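Local coordinates for protein CdiI toxin (Salmonella enterica subsp. enterica serovar Rubislaw str. ATCC 10717, PDB 4ZQU) that neutralises its cognate CdiA-CT toxin, serving as the immunity component of a contact-dependent growth inhibition module by which bacteria restrain closely related neighbours, at residues 3-7 against 74-78; 20-24 against 53-57; 30-34 against 90-94. All coordinates share one frame; numbering follows the deposited sequence.

Interaction 1 of 3, residues 3-7 against 74-78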
# COMPACT_ATOMS: atom_id res chain seq x y z
N ASP B 3 5.18 -11.44 16.53
CA ASP B 3 4.04 -10.67 16.03
C ASP B 3 3.66 -11.10 14.61
O ASP B 3 2.52 -11.50 14.37
CB ASP B 3 4.35 -9.18 16.06
N ILE B 4 4.61 -11.01 13.69
CA ILE B 4 4.37 -11.41 12.31
C ILE B 4 4.44 -12.92 12.14
O ILE B 4 5.40 -13.55 12.58
CB ILE B 4 5.38 -10.75 11.34
CG1 ILE B 4 5.24 -9.22 11.37
CG2 ILE B 4 5.18 -11.26 9.93
CD1 ILE B 4 3.94 -8.72 10.79
N VAL B 5 3.43 -13.49 11.50
CA VAL B 5 3.43 -14.91 11.18
C VAL B 5 3.43 -15.10 9.67
O VAL B 5 3.13 -14.17 8.92
CB VAL B 5 2.21 -15.64 11.78
CG1 VAL B 5 2.21 -15.49 13.29
CG2 VAL B 5 0.93 -15.10 11.18
N LYS B 6 3.78 -16.30 9.22
CA LYS B 6 3.83 -16.59 7.79
C LYS B 6 2.44 -16.47 7.17
O LYS B 6 1.47 -17.02 7.70
CB LYS B 6 4.41 -17.98 7.53
CG LYS B 6 4.55 -18.31 6.05
CD LYS B 6 5.23 -19.64 5.83
CE LYS B 6 5.46 -19.89 4.35
NZ LYS B 6 6.22 -21.16 4.13
N SER B 7 2.36 -15.75 6.06
CA SER B 7 1.10 -15.54 5.37
C SER B 7 1.25 -15.72 3.86
O SER B 7 2.37 -15.76 3.34
CB SER B 7 0.54 -14.15 5.67
OG SER B 7 0.46 -13.91 7.06
N ILE B 74 13.80 -10.96 12.93
CA ILE B 74 13.12 -11.31 11.70
C ILE B 74 12.65 -12.76 11.76
O ILE B 74 13.28 -13.60 12.40
CB ILE B 74 14.02 -11.10 10.46
CG1 ILE B 74 15.35 -11.83 10.63
CG2 ILE B 74 14.24 -9.62 10.21
CD1 ILE B 74 15.46 -13.12 9.83
N HIS B 75 11.53 -13.04 11.10
CA HIS B 75 10.96 -14.38 11.07
C HIS B 75 11.95 -15.38 10.45
O HIS B 75 12.54 -15.11 9.41
CB HIS B 75 9.65 -14.38 10.29
CG HIS B 75 8.71 -15.47 10.69
ND1 HIS B 75 8.90 -16.79 10.32
CD2 HIS B 75 7.58 -15.45 11.43
CE1 HIS B 75 7.92 -17.52 10.81
NE2 HIS B 75 7.11 -16.74 11.49
N PRO B 76 12.14 -16.53 11.12
CA PRO B 76 13.07 -17.56 10.65
C PRO B 76 12.64 -18.23 9.34
O PRO B 76 13.44 -18.94 8.73
CB PRO B 76 13.09 -18.57 11.80
CG PRO B 76 11.82 -18.34 12.52
CD PRO B 76 11.56 -16.87 12.42
N GLU B 77 11.40 -18.02 8.93
CA GLU B 77 10.89 -18.69 7.73
C GLU B 77 10.98 -17.80 6.50
O GLU B 77 10.80 -18.27 5.37
CB GLU B 77 9.43 -19.10 7.95
CG GLU B 77 9.25 -20.43 8.66
CD GLU B 77 7.79 -20.84 8.70
OE1 GLU B 77 7.13 -20.63 9.74
OE2 GLU B 77 7.31 -21.39 7.69
N VAL B 78 11.25 -16.52 6.70
CA VAL B 78 11.16 -15.54 5.63
C VAL B 78 12.29 -15.71 4.61
O VAL B 78 13.41 -16.08 4.97
CB VAL B 78 11.15 -14.09 6.19
CG1 VAL B 78 12.53 -13.66 6.64
CG2 VAL B 78 10.60 -13.12 5.15
O HOH W 1 4.78 -18.65 11.38
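The His75 imidazole presents an edge to Ile4 O, which lies near the ring plane, 3.1 Å from His75 CD2. Also in that plane, at the ND1 corner, Glu77 N donates a hydrogen bond to His75 ND1 (3.1 Å, N-H...N angle 154°), which fixes the ring's rotation and leaves NE2 directed toward 3-7. Outside the two segments, the Phe63 ring meets the imidazole in an edge-to-face arrangement. With CG anti to the backbone N (chi1 -154°), the His75 ring reaches across toward Ile4. A water joins the two loops, 3.0 Å from His75 NE2; its links to Lys6 N and Glu77 OE1 are both weak. Beside it, the extended Lys6 chain crosses the Glu77 side chain at about a right angle. The aliphatic part makes the closer contact, Lys6 CD to Glu77 OE2 at 3.3 Å, while Lys6 NZ stands 3.7 Å from the same OE2 in a long salt bridge. Both residues are exposed, so the pairing is probably softened by solvent. Ile4 turns its side-chain tip from 74-78 and packs on Tyr27 and Arg28. This is a surface contact between two loops, the N-terminal lead-in to strand 8-14 and the loop leading to strand 79-80, which holds a type I beta turn from His75 to Val78.

Interaction 2 of 3, residues 20-24 against 53-57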
# COMPACT_ATOMS: atom_id res chain seq x y z
N CYS B 20 -9.92 -10.99 -12.37
CA CYS B 20 -8.48 -11.23 -12.43
C CYS B 20 -7.88 -11.51 -11.06
O CYS B 20 -7.89 -10.64 -10.18
CB CYS B 20 -7.78 -10.03 -13.07
SG CYS B 20 -6.01 -10.26 -13.34
N VAL B 21 -7.34 -12.71 -10.89
CA VAL B 21 -6.69 -13.08 -9.63
C VAL B 21 -5.18 -13.23 -9.81
O VAL B 21 -4.72 -14.05 -10.61
CB VAL B 21 -7.26 -14.40 -9.07
CG1 VAL B 21 -6.59 -14.75 -7.76
CG2 VAL B 21 -8.77 -14.30 -8.90
N ASP B 22 -4.42 -12.43 -9.06
CA ASP B 22 -2.96 -12.46 -9.11
C ASP B 22 -2.36 -12.86 -7.78
O ASP B 22 -2.91 -12.56 -6.72
CB ASP B 22 -2.40 -11.09 -9.52
CG ASP B 22 -2.64 -10.77 -10.97
OD1 ASP B 22 -3.60 -10.03 -11.26
OD2 ASP B 22 -1.87 -11.25 -11.83
N THR B 23 -1.20 -13.51 -7.83
CA THR B 23 -0.44 -13.81 -6.63
C THR B 23 0.28 -12.56 -6.12
O THR B 23 0.98 -11.89 -6.87
CB THR B 23 0.60 -14.91 -6.89
OG1 THR B 23 -0.06 -16.15 -7.19
CG2 THR B 23 1.49 -15.11 -5.67
N TYR B 24 0.08 -12.26 -4.84
CA TYR B 24 0.85 -11.21 -4.17
C TYR B 24 1.79 -11.85 -3.16
O TYR B 24 1.49 -12.92 -2.62
CB TYR B 24 -0.06 -10.21 -3.47
CG TYR B 24 -0.51 -9.05 -4.33
CD1 TYR B 24 -0.63 -9.20 -5.71
CD2 TYR B 24 -0.80 -7.82 -3.77
CE1 TYR B 24 -1.04 -8.14 -6.49
CE2 TYR B 24 -1.20 -6.76 -4.55
CZ TYR B 24 -1.32 -6.92 -5.91
OH TYR B 24 -1.73 -5.87 -6.69
N MET B 53 -8.95 -20.94 -8.15
CA MET B 53 -8.11 -19.89 -8.72
C MET B 53 -7.44 -19.10 -7.61
O MET B 53 -6.26 -18.76 -7.69
CB MET B 53 -8.93 -18.95 -9.61
CG MET B 53 -9.28 -19.51 -10.98
SD MET B 53 -10.57 -18.56 -11.81
CE MET B 53 -9.99 -16.88 -11.58
N VAL B 54 -8.21 -18.80 -6.57
CA VAL B 54 -7.69 -18.06 -5.43
C VAL B 54 -6.68 -18.91 -4.66
O VAL B 54 -5.63 -18.42 -4.25
CB VAL B 54 -8.82 -17.60 -4.49
CG1 VAL B 54 -8.25 -16.94 -3.25
CG2 VAL B 54 -9.76 -16.65 -5.22
N LYS B 55 -6.99 -20.19 -4.47
CA LYS B 55 -6.12 -21.07 -3.69
C LYS B 55 -4.81 -21.36 -4.42
O LYS B 55 -3.74 -21.40 -3.80
CB LYS B 55 -6.84 -22.37 -3.35
CG LYS B 55 -6.79 -22.70 -1.87
CD LYS B 55 -7.41 -24.06 -1.55
CE LYS B 55 -7.06 -24.50 -0.13
NZ LYS B 55 -6.48 -23.38 0.68
N ASP B 56 -4.89 -21.56 -5.73
CA ASP B 56 -3.70 -21.82 -6.54
C ASP B 56 -2.78 -20.61 -6.56
O ASP B 56 -1.55 -20.75 -6.51
CB ASP B 56 -4.11 -22.21 -7.96
CG ASP B 56 -2.91 -22.49 -8.85
OD1 ASP B 56 -2.29 -23.56 -8.70
OD2 ASP B 56 -2.61 -21.64 -9.71
N ALA B 57 -3.37 -19.42 -6.63
CA ALA B 57 -2.61 -18.18 -6.58
C ALA B 57 -1.93 -18.01 -5.22
O ALA B 57 -0.79 -17.56 -5.14
CB ALA B 57 -3.52 -17.00 -6.88
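Val21 of strand 19-26 points at helix 47-59, and Thr23 reaches it with its hydroxyl; the helix lies on one side of the antiparallel sheet in helix-on-sheet packing (alpha/beta layers). Here the short segments run nearly parallel, their axes 7.9 Å apart and 20° from alignment. The tight part is at Ala57, whose small side chain lets the backbones approach to 4.9 Å between Thr23 CA and Ala57 CA. Val21 CG1, anti to the backbone N, meets Ala57 CB at 3.9 Å; its other branch, CG2, goes to the methyl end of Met53, with CE also 3.9 Å away. Val54 flanks Val21 more loosely and turns on to Ile164 and Leu168 of helix 161-172. Toward the solvent side the contact thins out: Met53 is partly exposed and Lys55 lies on the outer side of the helix. On the reverse of the strand, Asp22 points away from the helix, its carboxylate bound by Trp97 and Gln38. At the buried end Thr23 OG1, which also accepts a weak bond from Val37 N, donates to Ala57 O at 2.6 Å, meeting the carbonyl at a C=O...O angle of 114° and 20° from its plane.

Interaction 3 of 3, residues 30-34 against 90-94; sequences NQLDP and TVERY
Arg93 folds back over Pro34 because its CG sits between the backbone N and the carbonyl carbon (chi1 71°) and its chain bends again at chi3 (65°), bringing the guanidinium over the proline ring. This strand-helix contact sets the start of strand 30-41 beside helix 87-105, next to the beta-augmentation site where Asn30 and Gln31 pair antiparallel with a strand of the CdiA-CT toxin. Pro34 lies over one face of the guanidinium, offset toward the rim, with CG 3.4 Å from Arg93 NE, and Thr90 N sits similarly off-centre over the opposite face. Its nitrogens are held from helix 82-85, NH2 by Asp83 O and NH1 by Leu84 O. Leu32 approaches from the strand, its CD2 4.0 Å from Arg93 O and near the backbone of Tyr94, whose hydroxyl reaches Glu140. Gln31 extends across Thr90 at about a right angle; Thr90 OG1 has its main partner in Asp86 O, four residues earlier. Thr90 and Tyr94 also pack on Val76 and Gly75 of the toxin chain. In the plane of the guanidinium, a water accepts from Arg93 NH1 at 3.0 Å and lies 2.6 Å from Leu32 O.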
# COMPACT_ATOMS: atom_id res chain seq x y z
N ASN B 30 2.16 -6.47 0.88
CA ASN B 30 2.16 -7.51 -0.14
C ASN B 30 1.92 -6.90 -1.51
O ASN B 30 1.16 -5.95 -1.66
CB ASN B 30 1.10 -8.57 0.17
CG ASN B 30 -0.29 -8.00 0.27
OD1 ASN B 30 -1.07 -8.04 -0.69
ND2 ASN B 30 -0.63 -7.45 1.43
N GLN B 31 2.59 -7.44 -2.53
CA GLN B 31 2.55 -6.83 -3.85
C GLN B 31 2.65 -7.84 -4.98
O GLN B 31 3.05 -8.99 -4.77
CB GLN B 31 3.69 -5.82 -3.98
CG GLN B 31 5.07 -6.41 -3.83
CD GLN B 31 6.15 -5.35 -3.77
OE1 GLN B 31 6.68 -4.94 -4.80
NE2 GLN B 31 6.46 -4.89 -2.56
N LEU B 32 2.27 -7.40 -6.17
CA LEU B 32 2.30 -8.22 -7.38
C LEU B 32 3.63 -8.95 -7.53
O LEU B 32 4.68 -8.33 -7.66
CB LEU B 32 2.04 -7.36 -8.61
CG LEU B 32 1.94 -8.09 -9.95
CD1 LEU B 32 0.76 -9.04 -9.95
CD2 LEU B 32 1.83 -7.09 -11.09
N ASP B 33 3.56 -10.28 -7.48
CA ASP B 33 4.74 -11.13 -7.59
C ASP B 33 4.97 -11.55 -9.04
O ASP B 33 4.16 -12.28 -9.61
CB ASP B 33 4.57 -12.36 -6.69
CG ASP B 33 5.85 -13.16 -6.52
OD1 ASP B 33 6.82 -12.92 -7.26
OD2 ASP B 33 5.87 -14.04 -5.64
N PRO B 34 6.08 -11.10 -9.64
CA PRO B 34 6.42 -11.48 -11.02
C PRO B 34 6.67 -12.98 -11.17
O PRO B 34 6.68 -13.49 -12.29
CB PRO B 34 7.69 -10.68 -11.30
CG PRO B 34 8.27 -10.38 -9.96
CD PRO B 34 7.08 -10.19 -9.07
N THR B 90 9.06 -2.61 -9.51
CA THR B 90 7.68 -2.66 -9.05
C THR B 90 6.74 -1.94 -10.01
O THR B 90 5.74 -2.50 -10.46
CB THR B 90 7.54 -2.05 -7.64
OG1 THR B 90 8.28 -2.85 -6.71
CG2 THR B 90 6.09 -2.00 -7.22
N VAL B 91 7.07 -0.69 -10.31
CA VAL B 91 6.25 0.13 -11.20
C VAL B 91 6.22 -0.44 -12.62
O VAL B 91 5.18 -0.45 -13.27
CB VAL B 91 6.75 1.59 -11.23
CG1 VAL B 91 6.07 2.38 -12.34
CG2 VAL B 91 6.53 2.25 -9.88
N GLU B 92 7.36 -0.94 -13.08
CA GLU B 92 7.47 -1.44 -14.45
C GLU B 92 6.68 -2.72 -14.69
O GLU B 92 6.06 -2.88 -15.75
CB GLU B 92 8.94 -1.67 -14.81
CG GLU B 92 9.75 -0.39 -14.90
CD GLU B 92 11.06 -0.59 -15.63
OE1 GLU B 92 11.23 -1.64 -16.28
OE2 GLU B 92 11.93 0.31 -15.54
N ARG B 93 6.69 -3.63 -13.72
CA ARG B 93 5.95 -4.88 -13.86
C ARG B 93 4.46 -4.63 -13.70
O ARG B 93 3.63 -5.39 -14.19
CB ARG B 93 6.43 -5.93 -12.86
CG ARG B 93 6.06 -5.65 -11.42
CD ARG B 93 6.42 -6.83 -10.53
NE ARG B 93 7.86 -7.05 -10.47
CZ ARG B 93 8.62 -6.73 -9.43
NH1 ARG B 93 8.09 -6.17 -8.35
NH2 ARG B 93 9.92 -6.97 -9.46
N TYR B 94 4.13 -3.54 -13.00
CA TYR B 94 2.75 -3.09 -12.92
C TYR B 94 2.30 -2.57 -14.28
O TYR B 94 1.19 -2.86 -14.73
CB TYR B 94 2.61 -2.00 -11.86
CG TYR B 94 1.28 -1.27 -11.90
CD1 TYR B 94 0.11 -1.90 -11.49
CD2 TYR B 94 1.20 0.04 -12.36
CE1 TYR B 94 -1.10 -1.24 -11.53
CE2 TYR B 94 -0.01 0.71 -12.40
CZ TYR B 94 -1.16 0.07 -11.98
OH TYR B 94 -2.36 0.73 -12.02
O HOH W 2 5.26 -5.77 -7.43

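How the interactions relate
Interactions 2 and 3 belong to one sheet, their strands 19-26 and 30-41 being antiparallel neighbours, and their centres lie 14 Å apart. They touch directly: Thr23 O is 3.1 Å from Asp33 N, a probable hydrogen bond, and the Tyr24 ring packs on Asn30 and the backbone of Gln31. Along the chain their segments alternate, in the order 20-24, 30-34, 53-57, 90-94. Interaction 1 lies at the surface, about 21 Å from each of the others between centres; its loop encloses interaction 2 and crosses interaction 3. The sheet is backed by helix 47-59 in interaction 2, while interaction 3 borders the edge that the toxin strand extends.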